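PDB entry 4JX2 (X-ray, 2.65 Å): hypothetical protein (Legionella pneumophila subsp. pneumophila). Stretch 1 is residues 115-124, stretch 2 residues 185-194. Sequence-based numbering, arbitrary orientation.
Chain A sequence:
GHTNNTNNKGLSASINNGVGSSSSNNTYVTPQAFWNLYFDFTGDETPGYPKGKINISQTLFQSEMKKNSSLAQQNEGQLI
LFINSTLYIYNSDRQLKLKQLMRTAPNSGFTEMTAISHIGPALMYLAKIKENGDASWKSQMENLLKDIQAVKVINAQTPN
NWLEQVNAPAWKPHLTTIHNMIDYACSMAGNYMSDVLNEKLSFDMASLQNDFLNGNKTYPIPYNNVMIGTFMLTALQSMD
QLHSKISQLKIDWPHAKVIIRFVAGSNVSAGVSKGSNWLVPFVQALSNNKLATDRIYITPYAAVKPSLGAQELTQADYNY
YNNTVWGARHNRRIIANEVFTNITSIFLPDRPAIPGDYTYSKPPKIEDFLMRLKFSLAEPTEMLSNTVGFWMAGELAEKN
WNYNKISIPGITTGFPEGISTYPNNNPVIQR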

# COMPACT_ATOMS: atom_id res chain seq x y z
N ALA A 115 -10.72 -10.33 23.12
CA ALA A 115 -12.05 -10.06 23.66
C ALA A 115 -11.98 -9.03 24.79
O ALA A 115 -12.80 -8.12 24.84
N ILE A 116 -10.98 -9.16 25.68
CA ILE A 116 -10.77 -8.24 26.80
C ILE A 116 -10.25 -6.86 26.28
O ILE A 116 -10.76 -5.83 26.72
N SER A 117 -9.29 -6.85 25.32
CA SER A 117 -8.67 -5.65 24.70
C SER A 117 -9.68 -4.75 24.06
O SER A 117 -9.56 -3.52 24.13
N HIS A 118 -10.68 -5.38 23.40
CA HIS A 118 -11.74 -4.79 22.61
C HIS A 118 -12.89 -4.16 23.41
O HIS A 118 -13.73 -3.46 22.80
N ILE A 119 -12.88 -4.30 24.75
CA ILE A 119 -13.90 -3.71 25.63
C ILE A 119 -13.82 -2.16 25.53
O ILE A 119 -14.88 -1.53 25.39
N GLY A 120 -12.60 -1.62 25.50
CA GLY A 120 -12.34 -0.19 25.33
C GLY A 120 -12.94 0.34 24.04
O GLY A 120 -13.88 1.15 24.09
N PRO A 121 -12.49 -0.18 22.85
CA PRO A 121 -13.08 0.28 21.56
C PRO A 121 -14.59 0.09 21.48
O PRO A 121 -15.28 0.96 20.95
N ALA A 122 -15.12 -1.04 22.02
CA ALA A 122 -16.57 -1.32 22.07
C ALA A 122 -17.33 -0.19 22.77
O ALA A 122 -18.31 0.32 22.22
N LEU A 123 -16.83 0.23 23.96
CA LEU A 123 -17.43 1.30 24.74
C LEU A 123 -17.34 2.64 24.02
O LEU A 123 -18.31 3.42 24.05
N MSE A 124 -16.20 2.89 23.32
CA MSE A 124 -15.98 4.11 22.51
C MSE A 124 -17.03 4.20 21.39
O MSE A 124 -17.65 5.24 21.19
N ALA A 185 -10.31 -6.36 35.11
CA ALA A 185 -10.86 -5.81 33.87
C ALA A 185 -12.36 -6.03 33.79
O ALA A 185 -13.10 -5.08 33.55
N CYS A 186 -12.82 -7.27 34.04
CA CYS A 186 -14.25 -7.61 34.02
C CYS A 186 -15.00 -6.83 35.08
O CYS A 186 -16.05 -6.25 34.79
N SER A 187 -14.45 -6.78 36.30
CA SER A 187 -15.03 -6.08 37.44
C SER A 187 -15.15 -4.55 37.14
O SER A 187 -16.21 -3.96 37.36
N MSE A 188 -14.07 -3.94 36.61
CA MSE A 188 -14.04 -2.53 36.28
C MSE A 188 -15.06 -2.19 35.19
O MSE A 188 -15.95 -1.37 35.43
N ALA A 189 -14.95 -2.82 34.00
CA ALA A 189 -15.83 -2.61 32.85
C ALA A 189 -17.28 -2.96 33.14
O ALA A 189 -18.17 -2.22 32.72
N GLY A 190 -17.50 -4.07 33.85
CA GLY A 190 -18.83 -4.52 34.25
C GLY A 190 -19.54 -3.52 35.14
O GLY A 190 -20.64 -3.06 34.80
N ASN A 191 -18.91 -3.12 36.24
CA ASN A 191 -19.51 -2.14 37.15
C ASN A 191 -19.59 -0.74 36.54
O ASN A 191 -20.49 0.02 36.92
N TYR A 192 -18.72 -0.42 35.57
CA TYR A 192 -18.79 0.87 34.89
C TYR A 192 -20.07 0.89 34.04
O TYR A 192 -20.87 1.84 34.15
N MSE A 193 -20.30 -0.17 33.22
CA MSE A 193 -21.48 -0.28 32.36
C MSE A 193 -22.76 -0.28 33.19
O MSE A 193 -23.72 0.39 32.82
N SER A 194 -22.72 -0.97 34.34
CA SER A 194 -23.83 -1.03 35.27
C SER A 194 -24.24 0.38 35.73
O SER A 194 -25.43 0.71 35.71

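The two stretches run in nearly the same direction; the axes of helix 119-124 and helix 185-194 are inclined by 13° and come no closer than 11.9 Å. Such spacing leaves room for side chains between the backbones, and here the contact is wholly apolar, with no hydrogen bond crossing it.

Ala115 stays out of reach, so the packing begins at Ile116. Its CA-to-CB bond points sideways, but chi1 and chi2, both m, bring the end of the side chain nearer the other helix. Ile116 CG2 lies 4.0 Å from CB of Ala185, which points toward stretch 1. Cys186, its CA-to-CB bond sideways, has chi1 m, and its SG is 4.1 Å from Ile116 CD1. The branched isoleucine thus touches two successive residues, both small.

Ser117 and His118 do not touch stretch 2. Ile119 then points toward the partner in an m, t conformation. Ile119 CG2 packs 3.7 Å from CB of Ala189, also directed toward stretch 1, where a lone methyl lets the bulkier isoleucine come close, and lies 4.1 Å from CE of Met193.

Gly120, Pro121 and Ala122 make no contact, and the next inward residue, Leu123, comes one helical turn after Ile119. Also m, t, it is covered by the other stretch more than any other residue here. Leu123 CD1 is 4.0 Å from CD2 of Tyr192, which points toward stretch 1 with chi1 t; the contact is at the ring edge, near its plane. Both Leu123 methyls lie near Met193 CE, CD2 at 3.7 Å and CD1 at 3.8 Å. Met193, a selenomethionine, starts sideways, but its long, flexible chain (chi1 m, chi2 t, chi3 -148°) carries the terminal methyl to both Ile119 and Leu123. Met124 is out of reach, as are Ser187 and Asn191, whose polar side chains hydrogen-bond elsewhere in the structure.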

# COMPACT_ATOMS: atom_id res chain seq x y z
CB ALA A 115 -12.70 -11.36 24.15
CB ILE A 116 -9.85 -8.86 27.92
CG1 ILE A 116 -10.48 -10.14 28.51
CG2 ILE A 116 -9.47 -7.83 29.02
CD1 ILE A 116 -11.89 -10.00 29.24
CB SER A 117 -7.66 -6.03 23.62
OG SER A 117 -6.54 -6.78 24.06
CB HIS A 118 -12.27 -5.84 21.64
CG HIS A 118 -11.42 -5.97 20.42
ND1 HIS A 118 -11.68 -6.93 19.46
CD2 HIS A 118 -10.37 -5.22 20.01
CE1 HIS A 118 -10.79 -6.73 18.51
NE2 HIS A 118 -9.97 -5.72 18.80
CB ILE A 119 -13.77 -4.26 27.07
CG1 ILE A 119 -14.30 -5.71 27.11
CG2 ILE A 119 -14.47 -3.36 28.11
CD1 ILE A 119 -14.00 -6.51 28.40
CB PRO A 121 -12.36 -0.58 20.52
CG PRO A 121 -11.03 -0.87 21.16
CD PRO A 121 -11.35 -1.09 22.61
CB ALA A 122 -16.84 -2.64 22.78
CB LEU A 123 -16.82 1.37 26.14
CG LEU A 123 -17.34 0.32 27.13
CD1 LEU A 123 -16.54 0.35 28.40
CD2 LEU A 123 -18.85 0.48 27.40
CB MSE A 124 -14.57 4.12 21.90
CG MSE A 124 -13.48 4.38 22.89
SE MSE A 124 -11.73 3.97 22.08
CE MSE A 124 -10.82 3.22 23.65
CB ALA A 185 -10.16 -6.42 32.68
CB CYS A 186 -14.46 -9.11 34.18
SG CYS A 186 -13.84 -10.10 32.79
CB SER A 187 -14.19 -6.33 38.68
OG SER A 187 -14.78 -5.74 39.83
CB MSE A 188 -12.62 -2.14 35.85
CG MSE A 188 -12.49 -0.70 35.45
SE MSE A 188 -10.63 -0.28 35.14
CE MSE A 188 -10.73 1.64 35.32
CB ALA A 189 -15.34 -3.44 31.67
CB ASN A 191 -18.79 -2.12 38.48
CG ASN A 191 -19.07 -3.36 39.29
OD1 ASN A 191 -20.23 -3.75 39.50
ND2 ASN A 191 -18.02 -3.99 39.78
CB TYR A 192 -17.53 1.15 34.03
CG TYR A 192 -17.71 2.32 33.09
CD1 TYR A 192 -17.84 3.62 33.58
CD2 TYR A 192 -17.84 2.12 31.72
CE1 TYR A 192 -18.08 4.70 32.72
CE2 TYR A 192 -18.08 3.19 30.85
CZ TYR A 192 -18.18 4.48 31.36
OH TYR A 192 -18.44 5.55 30.54
CB MSE A 193 -21.42 -1.54 31.51
CG MSE A 193 -20.40 -1.42 30.42
SE MSE A 193 -20.26 -3.06 29.40
CE MSE A 193 -18.41 -2.85 29.00
CB SER A 194 -23.46 -1.90 36.47
OG SER A 194 -24.55 -1.98 37.38